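Local atomic coordinates of TOG array regulator of axonemal microtubules protein 1 (Mus musculus, PDB entry 5DN7), a protein that binds microtubules and promotes their polymerization through its TOG domains, and is required for proper modification of ciliary microtubules and for control of cilium length. Residues Phe20-Leu32 against Thr59-Leu71. Residues are numbered along the deposited sequence; the frame is centred on the assembly and turned at random.
Sequences FEIIPQELHARLL and TPHASLVGFISLL
The Phe20 ring lies with one face against the backbone of helix 61-74: Phe67 N sits over its centre, 3.6 Å above the plane, and Phe20 CE1 is 3.5 Å from Gly66 CA. Gly66, having no side chain, lets the flat ring lie this close to the helix. Replacing Phe20 by alanine would probably uncover this backbone and open a gap beside Leu70 CD2, which meets the ring's edge. Two residues on, Ile22 sets CD1 over the face of the Phe67 ring, 3.9 Å from its centroid in a CH-pi contact. With CG1 anti to its carbonyl carbon (chi1 -40°), Ile23 sends CD1 to the edge of the same ring, and tip to tip against Leu70 CD2 at 3.5 Å. The other Leu70 branch, CD1, touches Leu32 CD2 at 3.7 Å, while the His28 ring approaches Leu70 CD2 obliquely. The axes of the segments 25-32 and 61-71 come no nearer than 12.4 Å, at 34°, so side chains and the loop before helix 25-32 bridge them. The contact joins predicted HEAT repeats at the N-terminal end of the TOG 2 solenoid, where helix 40-52 packs on Leu27 and Leu31, and helix 80-97 on Phe67.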
loop_
_atom_site.group_PDB
_atom_site.type_symbol
_atom_site.label_atom_id
_atom_site.label_comp_id
_atom_site.label_asym_id
_atom_site.label_seq_id
_atom_site.Cartn_x
_atom_site.Cartn_y
_atom_site.Cartn_z
ATOM N N PHE A 20 9.041 -23.528 -11.133
ATOM C CA PHE A 20 9.657 -22.550 -10.232
ATOM C C PHE A 20 10.226 -23.195 -8.968
ATOM O O PHE A 20 10.429 -22.504 -7.962
ATOM C CB PHE A 20 8.643 -21.471 -9.830
ATOM C CG PHE A 20 7.898 -20.878 -10.989
ATOM C CD1 PHE A 20 8.579 -20.392 -12.092
ATOM C CD2 PHE A 20 6.509 -20.817 -10.978
ATOM C CE1 PHE A 20 7.898 -19.847 -13.162
ATOM C CE2 PHE A 20 5.815 -20.275 -12.053
ATOM C CZ PHE A 20 6.509 -19.790 -13.145
ATOM N N GLU A 21 10.470 -24.507 -9.021
ATOM C CA GLU A 21 10.911 -25.300 -7.860
ATOM C C GLU A 21 9.845 -25.397 -6.762
ATOM O O GLU A 21 10.138 -25.829 -5.649
ATOM C CB GLU A 21 12.195 -24.716 -7.251
ATOM C CG GLU A 21 13.294 -24.401 -8.242
ATOM C CD GLU A 21 14.571 -25.169 -7.955
ATOM O OE1 GLU A 21 14.529 -26.122 -7.147
ATOM O OE2 GLU A 21 15.618 -24.810 -8.531
ATOM N N ILE A 22 8.615 -25.001 -7.073
ATOM C CA ILE A 22 7.561 -24.943 -6.065
ATOM C C ILE A 22 6.293 -25.675 -6.502
ATOM O O ILE A 22 5.757 -26.499 -5.763
ATOM C CB ILE A 22 7.192 -23.476 -5.723
ATOM C CG1 ILE A 22 8.456 -22.630 -5.542
ATOM C CG2 ILE A 22 6.337 -23.422 -4.469
ATOM C CD1 ILE A 22 8.225 -21.138 -5.668
ATOM N N ILE A 23 5.822 -25.375 -7.708
ATOM C CA ILE A 23 4.519 -25.841 -8.162
ATOM C C ILE A 23 4.592 -27.074 -9.052
ATOM O O ILE A 23 5.211 -27.039 -10.109
ATOM C CB ILE A 23 3.787 -24.746 -8.950
ATOM C CG1 ILE A 23 3.997 -23.377 -8.300
ATOM C CG2 ILE A 23 2.310 -25.077 -9.083
ATOM C CD1 ILE A 23 3.499 -22.239 -9.159
ATOM N N PRO A 24 3.943 -28.166 -8.627
ATOM C CA PRO A 24 3.704 -29.351 -9.460
ATOM C C PRO A 24 3.015 -28.977 -10.776
ATOM O O PRO A 24 2.028 -28.238 -10.719
ATOM C CB PRO A 24 2.787 -30.205 -8.582
ATOM C CG PRO A 24 3.128 -29.795 -7.185
ATOM C CD PRO A 24 3.426 -28.337 -7.259
ATOM N N GLN A 25 3.517 -29.462 -11.916
ATOM C CA GLN A 25 2.997 -29.087 -13.247
ATOM C C GLN A 25 1.478 -29.217 -13.355
ATOM O O GLN A 25 0.827 -28.463 -14.081
ATOM C CB GLN A 25 3.659 -29.940 -14.341
ATOM C CG GLN A 25 5.158 -29.730 -14.517
ATOM C CD GLN A 25 5.516 -28.345 -15.047
ATOM O OE1 GLN A 25 5.897 -27.455 -14.288
ATOM N NE2 GLN A 25 5.405 -28.165 -16.359
ATOM N N GLU A 26 0.862 -30.157 -12.654
ATOM C CA GLU A 26 -0.598 -30.251 -12.670
ATOM C C GLU A 26 -1.271 -29.098 -11.979
ATOM O O GLU A 26 -2.211 -28.565 -12.487
ATOM C CB GLU A 26 -1.132 -31.570 -12.110
ATOM C CG GLU A 26 -0.732 -31.895 -10.690
ATOM C CD GLU A 26 -1.760 -31.504 -9.646
ATOM O OE1 GLU A 26 -1.422 -31.563 -8.459
ATOM O OE2 GLU A 26 -2.883 -31.125 -9.994
ATOM N N LEU A 27 -0.787 -28.711 -10.811
ATOM C CA LEU A 27 -1.297 -27.506 -10.179
ATOM C C LEU A 27 -1.044 -26.260 -11.022
ATOM O O LEU A 27 -1.893 -25.380 -11.099
ATOM C CB LEU A 27 -0.670 -27.348 -8.797
ATOM C CG LEU A 27 -1.158 -26.177 -7.958
ATOM C CD1 LEU A 27 -2.672 -26.127 -7.958
ATOM C CD2 LEU A 27 -0.616 -26.310 -6.546
ATOM N N HIS A 28 0.125 -26.189 -11.650
ATOM C CA HIS A 28 0.459 -25.059 -12.496
ATOM C C HIS A 28 -0.530 -24.944 -13.618
ATOM O O HIS A 28 -1.056 -23.846 -13.903
ATOM C CB HIS A 28 1.870 -25.205 -13.052
ATOM C CG HIS A 28 2.394 -23.955 -13.717
ATOM N ND1 HIS A 28 3.299 -23.990 -14.711
ATOM C CD2 HIS A 28 2.106 -22.609 -13.495
ATOM C CE1 HIS A 28 3.579 -22.733 -15.107
ATOM N NE2 HIS A 28 2.848 -21.890 -14.362
ATOM N N ALA A 29 -0.798 -26.070 -14.269
ATOM C CA ALA A 29 -1.766 -26.136 -15.355
ATOM C C ALA A 29 -3.140 -25.693 -14.866
ATOM O O ALA A 29 -3.810 -24.911 -15.537
ATOM C CB ALA A 29 -1.832 -27.540 -15.937
ATOM N N ARG A 30 -3.566 -26.174 -13.701
ATOM C CA ARG A 30 -4.845 -25.695 -13.154
ATOM C C ARG A 30 -4.865 -24.199 -12.801
ATOM O O ARG A 30 -5.929 -23.578 -12.772
ATOM C CB ARG A 30 -5.240 -26.506 -11.922
ATOM C CG ARG A 30 -5.898 -27.829 -12.250
ATOM C CD ARG A 30 -5.710 -28.811 -11.124
ATOM N NE ARG A 30 -6.170 -28.279 -9.848
ATOM C CZ ARG A 30 -5.727 -28.708 -8.675
ATOM N NH1 ARG A 30 -4.803 -29.661 -8.633
ATOM N NH2 ARG A 30 -6.189 -28.182 -7.546
ATOM N N LEU A 31 -3.694 -23.631 -12.527
ATOM C CA LEU A 31 -3.592 -22.219 -12.178
ATOM C C LEU A 31 -3.635 -21.359 -13.430
ATOM O O LEU A 31 -4.192 -20.264 -13.412
ATOM C CB LEU A 31 -2.307 -21.935 -11.393
ATOM C CG LEU A 31 -2.181 -22.494 -9.973
ATOM C CD1 LEU A 31 -0.715 -22.561 -9.547
ATOM C CD2 LEU A 31 -3.001 -21.678 -8.972
ATOM N N LEU A 32 -3.050 -21.851 -14.519
ATOM C CA LEU A 32 -3.016 -21.063 -15.754
ATOM C C LEU A 32 -4.221 -21.294 -16.678
ATOM O O LEU A 32 -4.660 -20.372 -17.369
ATOM C CB LEU A 32 -1.720 -21.334 -16.515
ATOM C CG LEU A 32 -0.538 -20.500 -16.021
ATOM C CD1 LEU A 32 0.668 -20.676 -16.927
ATOM C CD2 LEU A 32 -0.928 -19.027 -15.919
ATOM N N THR A 59 15.679 -21.472 -2.842
ATOM C CA THR A 59 15.175 -21.308 -4.195
ATOM C C THR A 59 16.014 -20.299 -4.949
ATOM O O THR A 59 16.248 -19.194 -4.464
ATOM C CB THR A 59 13.712 -20.837 -4.192
ATOM O OG1 THR A 59 12.942 -21.674 -3.322
ATOM C CG2 THR A 59 13.125 -20.882 -5.592
ATOM N N PRO A 60 16.479 -20.677 -6.137
ATOM C CA PRO A 60 17.192 -19.730 -6.997
ATOM C C PRO A 60 16.355 -18.498 -7.351
ATOM O O PRO A 60 15.147 -18.589 -7.580
ATOM C CB PRO A 60 17.510 -20.554 -8.254
ATOM C CG PRO A 60 16.704 -21.808 -8.143
ATOM C CD PRO A 60 16.484 -22.043 -6.683
ATOM N N HIS A 61 17.036 -17.357 -7.402
ATOM C CA HIS A 61 16.442 -16.070 -7.727
ATOM C C HIS A 61 15.530 -16.094 -8.956
ATOM O O HIS A 61 14.412 -15.563 -8.919
ATOM C CB HIS A 61 17.553 -15.043 -7.934
ATOM C CG HIS A 61 17.056 -13.700 -8.365
ATOM N ND1 HIS A 61 16.632 -12.741 -7.472
ATOM C CD2 HIS A 61 16.903 -13.161 -9.599
ATOM C CE1 HIS A 61 16.239 -11.667 -8.137
ATOM N NE2 HIS A 61 16.398 -11.895 -9.428
ATOM N N ALA A 62 16.008 -16.708 -10.035
ATOM C CA ALA A 62 15.269 -16.769 -11.298
ATOM C C ALA A 62 13.897 -17.427 -11.133
ATOM O O ALA A 62 12.886 -16.957 -11.684
ATOM C CB ALA A 62 16.090 -17.513 -12.344
ATOM N N SER A 63 13.874 -18.514 -10.369
ATOM C CA SER A 63 12.631 -19.211 -10.082
ATOM C C SER A 63 11.673 -18.336 -9.268
ATOM O O SER A 63 10.500 -18.254 -9.602
ATOM C CB SER A 63 12.908 -20.530 -9.354
ATOM O OG SER A 63 13.343 -21.527 -10.262
ATOM N N LEU A 64 12.169 -17.677 -8.221
ATOM C CA LEU A 64 11.341 -16.753 -7.438
ATOM C C LEU A 64 10.737 -15.636 -8.305
ATOM O O LEU A 64 9.567 -15.237 -8.113
ATOM C CB LEU A 64 12.148 -16.146 -6.294
ATOM C CG LEU A 64 12.490 -17.101 -5.153
ATOM C CD1 LEU A 64 13.384 -16.429 -4.118
ATOM C CD2 LEU A 64 11.215 -17.627 -4.512
ATOM N N VAL A 65 11.537 -15.142 -9.255
ATOM C CA VAL A 65 11.072 -14.160 -10.234
ATOM C C VAL A 65 9.925 -14.734 -11.070
ATOM O O VAL A 65 8.891 -14.067 -11.298
ATOM C CB VAL A 65 12.223 -13.701 -11.176
ATOM C CG1 VAL A 65 11.696 -12.798 -12.290
ATOM C CG2 VAL A 65 13.300 -12.979 -10.394
ATOM N N GLY A 66 10.101 -15.973 -11.527
ATOM C CA GLY A 66 9.027 -16.636 -12.249
ATOM C C GLY A 66 7.734 -16.724 -11.441
ATOM O O GLY A 66 6.664 -16.334 -11.912
ATOM N N PHE A 67 7.850 -17.223 -10.214
ATOM C CA PHE A 67 6.718 -17.405 -9.307
ATOM C C PHE A 67 5.957 -16.104 -9.082
ATOM O O PHE A 67 4.731 -16.043 -9.212
ATOM C CB PHE A 67 7.224 -17.959 -7.971
ATOM C CG PHE A 67 6.128 -18.389 -7.026
ATOM C CD1 PHE A 67 5.222 -19.370 -7.391
ATOM C CD2 PHE A 67 6.034 -17.843 -5.765
ATOM C CE1 PHE A 67 4.222 -19.773 -6.522
ATOM C CE2 PHE A 67 5.042 -18.248 -4.897
ATOM C CZ PHE A 67 4.135 -19.213 -5.279
ATOM N N ILE A 68 6.703 -15.061 -8.742
ATOM C CA ILE A 68 6.107 -13.761 -8.493
ATOM C C ILE A 68 5.420 -13.261 -9.767
ATOM O O ILE A 68 4.340 -12.674 -9.699
ATOM C CB ILE A 68 7.161 -12.747 -7.989
ATOM C CG1 ILE A 68 7.523 -13.055 -6.534
ATOM C CG2 ILE A 68 6.642 -11.326 -8.091
ATOM C CD1 ILE A 68 8.826 -12.454 -6.072
ATOM N N SER A 69 6.025 -13.537 -10.922
ATOM C CA SER A 69 5.432 -13.182 -12.215
ATOM C C SER A 69 4.058 -13.857 -12.408
ATOM O O SER A 69 3.061 -13.225 -12.804
ATOM C CB SER A 69 6.409 -13.570 -13.333
ATOM O OG SER A 69 5.968 -13.137 -14.606
ATOM N N LEU A 70 4.009 -15.144 -12.088
ATOM C CA LEU A 70 2.767 -15.902 -12.090
ATOM C C LEU A 70 1.697 -15.263 -11.192
ATOM O O LEU A 70 0.551 -15.049 -11.623
ATOM C CB LEU A 70 3.027 -17.334 -11.631
ATOM C CG LEU A 70 1.774 -18.194 -11.564
ATOM C CD1 LEU A 70 1.208 -18.343 -12.970
ATOM C CD2 LEU A 70 2.083 -19.540 -10.958
ATOM N N LEU A 71 2.074 -14.951 -9.954
ATOM C CA LEU A 71 1.152 -14.282 -9.036
ATOM C C LEU A 71 0.653 -12.960 -9.622
ATOM O O LEU A 71 -0.521 -12.618 -9.498
ATOM C CB LEU A 71 1.816 -14.045 -7.680
ATOM C CG LEU A 71 2.239 -15.332 -6.960
ATOM C CD1 LEU A 71 2.772 -15.045 -5.574
ATOM C CD2 LEU A 71 1.102 -16.335 -6.889
#